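Long-range contacts in NAD dependent epimerase/dehydratase family (uncultured archaeon MedDCM-OCT-S05-C57, PDB 5Y1F), which binds NAD and probably oxidises the amino acid L-threonine at its hydroxyl-bearing carbon, as a dehydrogenase of the NAD-dependent epimerase/dehydratase family: residues R220-M226 with M258-E264; A201-Y205 with L265-I269. All blocks are in the same frame, centred on the assembly; numbering follows the deposited sequence. Where two conformers were deposited one is given.

Contact 1 (R220-M226 with M258-E264); sequences RNTRLPM and MSFSAEE
Arg-223 reaches over the neighbouring strand to clasp Glu-264, and its length is what the span requires. Its CB lies near Ser-261 CA, and CG, set opposite the backbone N (chi1 -179°), runs beside the carbonyl of Phe-260. After CD the chain bends at chi3 (-61°), which turns the guanidinium back over the partner segment, Ser-261 CB lying against one face. NH2 then donates to Glu-264 OE2 at 3.0 Å, nearly straight and in the guanidinium plane but from above the carboxylate, while NH1 gives a more bent bond to OE1 at 2.9 Å. This end-on pair of bonds fixes the carboxylate where OE1 can also accept from Ser-261 N at 2.9 Å. In return, Ser-261 OG, short enough to fold back, accepts from Glu-264 N at 3.3 Å, completing a capping box at the start of helix 262-270. A second salt bridge, from Arg-220 NH1 to Glu-263 OE1 at 3.0 Å, uses the anti side of the carboxylate.

The backbones are joined at both ends. Met-226 and Met-258 exchange two hydrogen bonds, whereas Thr-222 O and Arg-220 O receive the N-H groups of Ala-262 and Glu-263. Between these ends regular bonding lapses: Leu-224 N is buried without a partner, and a water donating to Thr-222 O and Phe-260 O bridges the chains. On the sheet face carrying Leu-224 and Met-258, flexible Met-226 lays CG 3.7 Å from Phe-260 CZ. The whole is an antiparallel strand pair at the edge of the mixed sheet, running straight into a capped helix.

Contact 2 (A201-Y205 with L265-I269); sequences AVEMY and LEKEI
With CG opposite the backbone N (chi1 -167°) and the next bond extended, Met-204 carries its sulfur straight across to helix 265-269, where SD rests 3.6 Å from Glu-266 N and 3.9 Å from Leu-265 CG. Leu-265 answers with CG likewise opposite its own backbone N (chi1 -180°), and its fork divides the work: CD2 presses on Ala-201 CB at 3.6 Å, while CD1 sits by the phenol end of Tyr-205, 3.8 Å from CZ. The small methyl of Ala-201 lets CD2 come in close to the helix backbone.

Two helices running in nearly the same direction, 28° apart, pack here through apolar side chains in the smaller lobe that, in extended short-chain dehydrogenases, sits beside the NAD-binding Rossmann fold and usually binds the substrate. The axes of the two short segments come no closer than 10.6 Å, which suits the bulky Met, Tyr, Leu and Ile between them.

Ile-269 projects its unbranched arm over the Tyr-205 ring in a CH-pi contact, CD1 lying 3.8 Å from the ring centroid. The same methyl touches Met-204 CG. Tyrosine suits this boundary because its ring joins the apolar layer while its OH hydrogen-bonds to Thr-316 of helix 312-326. Glu-266 lays its backbone N, CA and CB against the sulfur, while its carboxylate leads away and OE2 hydrogen-bonds to Tyr-279 OH.

In the fold
From the N terminus, the chain first builds the parallel strands and helices around NAD, then leaves strand 178-187 and enters helix 199-211, which supplies the first half of contact 2. It next passes through strand 213-216 and along 220-226, the first half of contact 1. Helix 229-241 and strand 253-254 follow before 258-264 returns to close contact 1; helix 262-270 then immediately closes contact 2, so the smaller loop nests inside the larger. Met-226 CE touches Ala-201 CB, and Phe-260 CE1 packs on Leu-265 CB, joining the strand pair to the helix pair. Together they tie the edge of the mixed sheet formed by strand 258-261 to two helices that helix 312-326 also touches.

Contact 1 (R220-M226 with M258-E264)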
loop_
_atom_site.group_PDB
_atom_site.type_symbol
_atom_site.label_atom_id
_atom_site.label_comp_id
_atom_site.label_asym_id
_atom_site.label_seq_id
_atom_site.Cartn_x
_atom_site.Cartn_y
_atom_site.Cartn_z
ATOM N N ARG A 220 -6.090 4.783 -22.436
ATOM C CA ARG A 220 -4.676 5.025 -22.627
ATOM C C ARG A 220 -4.176 6.301 -21.940
ATOM O O ARG A 220 -3.002 6.485 -21.741
ATOM C CB ARG A 220 -4.281 5.059 -24.108
ATOM C CG ARG A 220 -4.900 6.177 -24.926
ATOM C CD ARG A 220 -4.321 6.295 -26.316
ATOM N NE ARG A 220 -4.451 5.085 -27.077
ATOM C CZ ARG A 220 -3.446 4.332 -27.532
ATOM N NH1 ARG A 220 -2.168 4.728 -27.415
ATOM N NH2 ARG A 220 -3.740 3.233 -28.163
ATOM N N ASN A 221 -5.066 7.240 -21.672
ATOM C CA ASN A 221 -4.654 8.466 -21.021
ATOM C C ASN A 221 -4.750 8.421 -19.501
ATOM O O ASN A 221 -4.314 9.403 -18.867
ATOM C CB ASN A 221 -5.453 9.650 -21.548
ATOM C CG ASN A 221 -6.909 9.516 -21.264
ATOM O OD1 ASN A 221 -7.621 8.810 -21.975
ATOM N ND2 ASN A 221 -7.358 10.125 -20.173
ATOM N N THR A 222 -5.219 7.306 -18.923
ATOM C CA THR A 222 -5.412 7.223 -17.462
ATOM C C THR A 222 -4.083 7.489 -16.792
ATOM O O THR A 222 -3.072 6.892 -17.157
ATOM C CB THR A 222 -5.933 5.842 -17.094
ATOM O OG1 THR A 222 -7.152 5.596 -17.805
ATOM C CG2 THR A 222 -6.182 5.743 -15.589
ATOM N N ARG A 223 -4.070 8.449 -15.863
ATOM C CA ARG A 223 -2.836 8.983 -15.326
ATOM C C ARG A 223 -3.047 9.063 -13.815
ATOM O O ARG A 223 -3.918 9.767 -13.334
ATOM C CB ARG A 223 -2.646 10.372 -15.913
ATOM C CG ARG A 223 -1.389 11.088 -15.482
ATOM C CD ARG A 223 -1.308 12.473 -16.102
ATOM N NE ARG A 223 -1.284 12.460 -17.561
ATOM C CZ ARG A 223 -0.201 12.178 -18.272
ATOM N NH1 ARG A 223 0.993 12.057 -17.706
ATOM N NH2 ARG A 223 -0.313 12.024 -19.576
ATOM N N LEU A 224 -2.242 8.316 -13.080
ATOM C CA LEU A 224 -2.359 8.220 -11.620
ATOM C C LEU A 224 -0.977 8.337 -10.992
ATOM O O LEU A 224 0.053 8.030 -11.635
ATOM C CB LEU A 224 -2.958 6.902 -11.213
ATOM C CG LEU A 224 -4.399 6.675 -11.581
ATOM C CD1 LEU A 224 -4.881 5.288 -11.264
ATOM C CD2 LEU A 224 -5.296 7.710 -10.894
ATOM N N PRO A 225 -0.922 8.772 -9.740
ATOM C CA PRO A 225 0.314 8.734 -8.969
ATOM C C PRO A 225 0.742 7.274 -8.769
ATOM O O PRO A 225 -0.059 6.430 -8.405
ATOM C CB PRO A 225 -0.086 9.371 -7.640
ATOM C CG PRO A 225 -1.354 10.068 -7.872
ATOM C CD PRO A 225 -2.036 9.250 -8.926
ATOM N N MET A 226 2.009 6.992 -9.080
ATOM C CA MET A 226 2.589 5.634 -9.006
ATOM C C MET A 226 3.954 5.697 -8.307
ATOM O O MET A 226 4.663 6.703 -8.342
ATOM C CB MET A 226 2.795 5.089 -10.423
ATOM C CG MET A 226 1.517 4.795 -11.203
ATOM S SD MET A 226 0.732 3.239 -10.722
ATOM C CE MET A 226 -0.607 3.163 -11.928
ATOM N N MET A 258 6.055 9.233 -9.037
ATOM C CA MET A 258 5.842 9.394 -10.485
ATOM C C MET A 258 4.384 9.667 -10.785
ATOM O O MET A 258 3.498 9.340 -9.988
ATOM C CB MET A 258 6.212 8.105 -11.225
ATOM C CG MET A 258 7.678 7.738 -11.160
ATOM S SD MET A 258 8.049 6.096 -11.782
ATOM C CE MET A 258 7.525 5.153 -10.369
ATOM N N SER A 259 4.126 10.211 -11.960
ATOM C CA SER A 259 2.789 10.358 -12.495
ATOM C C SER A 259 2.918 10.234 -13.990
ATOM O O SER A 259 3.796 10.923 -14.550
ATOM C CB SER A 259 2.274 11.752 -12.133
ATOM O OG SER A 259 1.889 11.824 -10.782
ATOM N N PHE A 260 2.360 9.197 -14.563
ATOM C CA PHE A 260 2.441 8.916 -15.996
ATOM C C PHE A 260 1.131 8.311 -16.425
ATOM O O PHE A 260 0.407 7.774 -15.606
ATOM C CB PHE A 260 3.600 7.995 -16.354
ATOM C CG PHE A 260 3.676 6.725 -15.556
ATOM C CD1 PHE A 260 2.826 5.674 -15.783
ATOM C CD2 PHE A 260 4.676 6.563 -14.568
ATOM C CE1 PHE A 260 2.906 4.525 -15.028
ATOM C CE2 PHE A 260 4.746 5.402 -13.825
ATOM C CZ PHE A 260 3.887 4.394 -14.050
ATOM N N SER A 261 0.829 8.413 -17.722
ATOM C CA SER A 261 -0.347 7.777 -18.262
ATOM C C SER A 261 -0.042 6.344 -18.708
ATOM O O SER A 261 1.121 5.957 -18.869
ATOM C CB SER A 261 -0.888 8.542 -19.443
ATOM O OG SER A 261 0.021 8.505 -20.474
ATOM N N ALA A 262 -1.092 5.582 -18.925
ATOM C CA ALA A 262 -0.941 4.201 -19.370
ATOM C C ALA A 262 -0.159 4.102 -20.677
ATOM O O ALA A 262 0.750 3.265 -20.784
ATOM C CB ALA A 262 -2.290 3.508 -19.492
ATOM N N GLU A 263 -0.460 4.944 -21.651
ATOM C CA GLU A 263 0.305 4.880 -22.906
ATOM C C GLU A 263 1.737 5.325 -22.707
ATOM O O GLU A 263 2.597 4.879 -23.456
ATOM C CB GLU A 263 -0.389 5.658 -24.026
ATOM C CG GLU A 263 -0.494 7.139 -23.837
ATOM C CD GLU A 263 -1.040 7.894 -25.039
ATOM O OE1 GLU A 263 -1.189 7.307 -26.157
ATOM O OE2 GLU A 263 -1.145 9.108 -24.909
ATOM N N GLU A 264 2.010 6.248 -21.789
ATOM C CA GLU A 264 3.396 6.581 -21.507
ATOM C C GLU A 264 4.157 5.375 -20.967
ATOM O O GLU A 264 5.339 5.133 -21.301
ATOM C CB GLU A 264 3.479 7.787 -20.562
ATOM C CG GLU A 264 3.042 9.093 -21.267
ATOM C CD GLU A 264 2.725 10.271 -20.342
ATOM O OE1 GLU A 264 2.715 10.118 -19.112
ATOM O OE2 GLU A 264 2.258 11.329 -20.864
HETATM O O HOH W 1 -1.281 5.481 -15.603
#

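Contact 2 (A201-Y205 with L265-I269)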
loop_
_atom_site.group_PDB
_atom_site.type_symbol
_atom_site.label_atom_id
_atom_site.label_comp_id
_atom_site.label_asym_id
_atom_site.label_seq_id
_atom_site.Cartn_x
_atom_site.Cartn_y
_atom_site.Cartn_z
ATOM N N ALA A 201 -0.638 -1.159 -14.320
ATOM C CA ALA A 201 0.772 -0.895 -14.547
ATOM C C ALA A 201 1.582 -2.189 -14.320
ATOM O O ALA A 201 2.335 -2.656 -15.235
ATOM C CB ALA A 201 1.254 0.278 -13.709
ATOM N N VAL A 202 1.288 -2.921 -13.265
ATOM C CA VAL A 202 1.953 -4.169 -13.021
ATOM C C VAL A 202 1.648 -5.159 -14.133
ATOM O O VAL A 202 2.558 -5.807 -14.668
ATOM C CB VAL A 202 1.614 -4.730 -11.631
ATOM C CG1 VAL A 202 2.168 -6.108 -11.431
ATOM C CG2 VAL A 202 2.163 -3.823 -10.549
ATOM N N GLU A 203 0.374 -5.320 -14.445
ATOM C CA GLU A 203 -0.027 -6.284 -15.487
ATOM C C GLU A 203 0.594 -5.992 -16.818
ATOM O O GLU A 203 0.985 -6.914 -17.564
ATOM C CB GLU A 203 -1.539 -6.333 -15.632
ATOM C CG GLU A 203 -2.288 -6.846 -14.431
ATOM C CD GLU A 203 -3.807 -6.849 -14.585
ATOM O OE1 GLU A 203 -4.463 -7.282 -13.610
ATOM O OE2 GLU A 203 -4.297 -6.397 -15.646
ATOM N N MET A 204 0.793 -4.734 -17.137
ATOM C CA MET A 204 1.336 -4.366 -18.428
ATOM C C MET A 204 2.754 -4.944 -18.473
ATOM O O MET A 204 3.176 -5.483 -19.517
ATOM C CB MET A 204 1.359 -2.840 -18.609
ATOM C CG MET A 204 1.613 -2.461 -20.012
ATOM S SD MET A 204 1.702 -0.667 -20.273
ATOM C CE MET A 204 -0.048 -0.244 -20.216
ATOM N N TYR A 205 3.553 -4.771 -17.404
ATOM C CA TYR A 205 4.880 -5.357 -17.407
ATOM C C TYR A 205 4.832 -6.888 -17.551
ATOM O O TYR A 205 5.601 -7.463 -18.340
ATOM C CB TYR A 205 5.614 -4.997 -16.101
ATOM C CG TYR A 205 6.151 -3.608 -15.999
ATOM C CD1 TYR A 205 7.289 -3.229 -16.692
ATOM C CD2 TYR A 205 5.545 -2.649 -15.193
ATOM C CE1 TYR A 205 7.892 -1.974 -16.502
ATOM C CE2 TYR A 205 6.074 -1.378 -15.073
ATOM C CZ TYR A 205 7.279 -1.069 -15.678
ATOM O OH TYR A 205 7.813 0.179 -15.522
ATOM N N LEU A 265 3.525 4.601 -20.104
ATOM C CA LEU A 265 4.140 3.368 -19.599
ATOM C C LEU A 265 4.340 2.377 -20.748
ATOM O O LEU A 265 5.396 1.742 -20.846
ATOM C CB LEU A 265 3.299 2.773 -18.478
ATOM C CG LEU A 265 3.893 1.489 -17.913
ATOM C CD1 LEU A 265 5.258 1.735 -17.294
ATOM C CD2 LEU A 265 2.939 0.907 -16.869
ATOM N N GLU A 266 3.352 2.234 -21.624
ATOM C CA GLU A 266 3.497 1.353 -22.788
ATOM C C GLU A 266 4.725 1.755 -23.593
ATOM O O GLU A 266 5.514 0.867 -24.015
ATOM C CB GLU A 266 2.252 1.396 -23.653
ATOM C CG GLU A 266 2.371 0.540 -24.911
ATOM C CD GLU A 266 1.262 0.749 -25.929
ATOM O OE1 GLU A 266 1.377 0.116 -27.011
ATOM O OE2 GLU A 266 0.270 1.497 -25.719
ATOM N N LYS A 267 4.912 3.047 -23.832
ATOM C CA LYS A 267 6.041 3.475 -24.647
ATOM C C LYS A 267 7.349 3.183 -23.924
ATOM O O LYS A 267 8.318 2.759 -24.556
ATOM C CB LYS A 267 5.943 4.959 -24.931
ATOM C CG LYS A 267 4.918 5.346 -25.988
ATOM C CD LYS A 267 4.856 6.863 -26.145
ATOM C CE LYS A 267 3.904 7.309 -27.246
ATOM N NZ LYS A 267 2.468 6.996 -26.990
ATOM N N GLU A 268 7.401 3.345 -22.616
ATOM C CA GLU A 268 8.617 3.005 -21.872
ATOM C C GLU A 268 8.928 1.533 -21.954
ATOM O O GLU A 268 10.089 1.130 -22.226
ATOM C CB GLU A 268 8.478 3.465 -20.423
ATOM C CG GLU A 268 9.781 3.389 -19.669
ATOM C CD GLU A 268 10.809 4.401 -20.160
ATOM O OE1 GLU A 268 10.423 5.528 -20.536
ATOM O OE2 GLU A 268 12.008 4.092 -20.067
ATOM N N ILE A 269 7.934 0.689 -21.791
ATOM C CA ILE A 269 8.152 -0.731 -21.848
ATOM C C ILE A 269 8.553 -1.164 -23.249
ATOM O O ILE A 269 9.490 -1.980 -23.408
ATOM C CB ILE A 269 6.897 -1.471 -21.398
ATOM C CG1 ILE A 269 6.684 -1.240 -19.909
ATOM C CG2 ILE A 269 7.006 -2.971 -21.714
ATOM C CD1 ILE A 269 5.350 -1.757 -19.406
#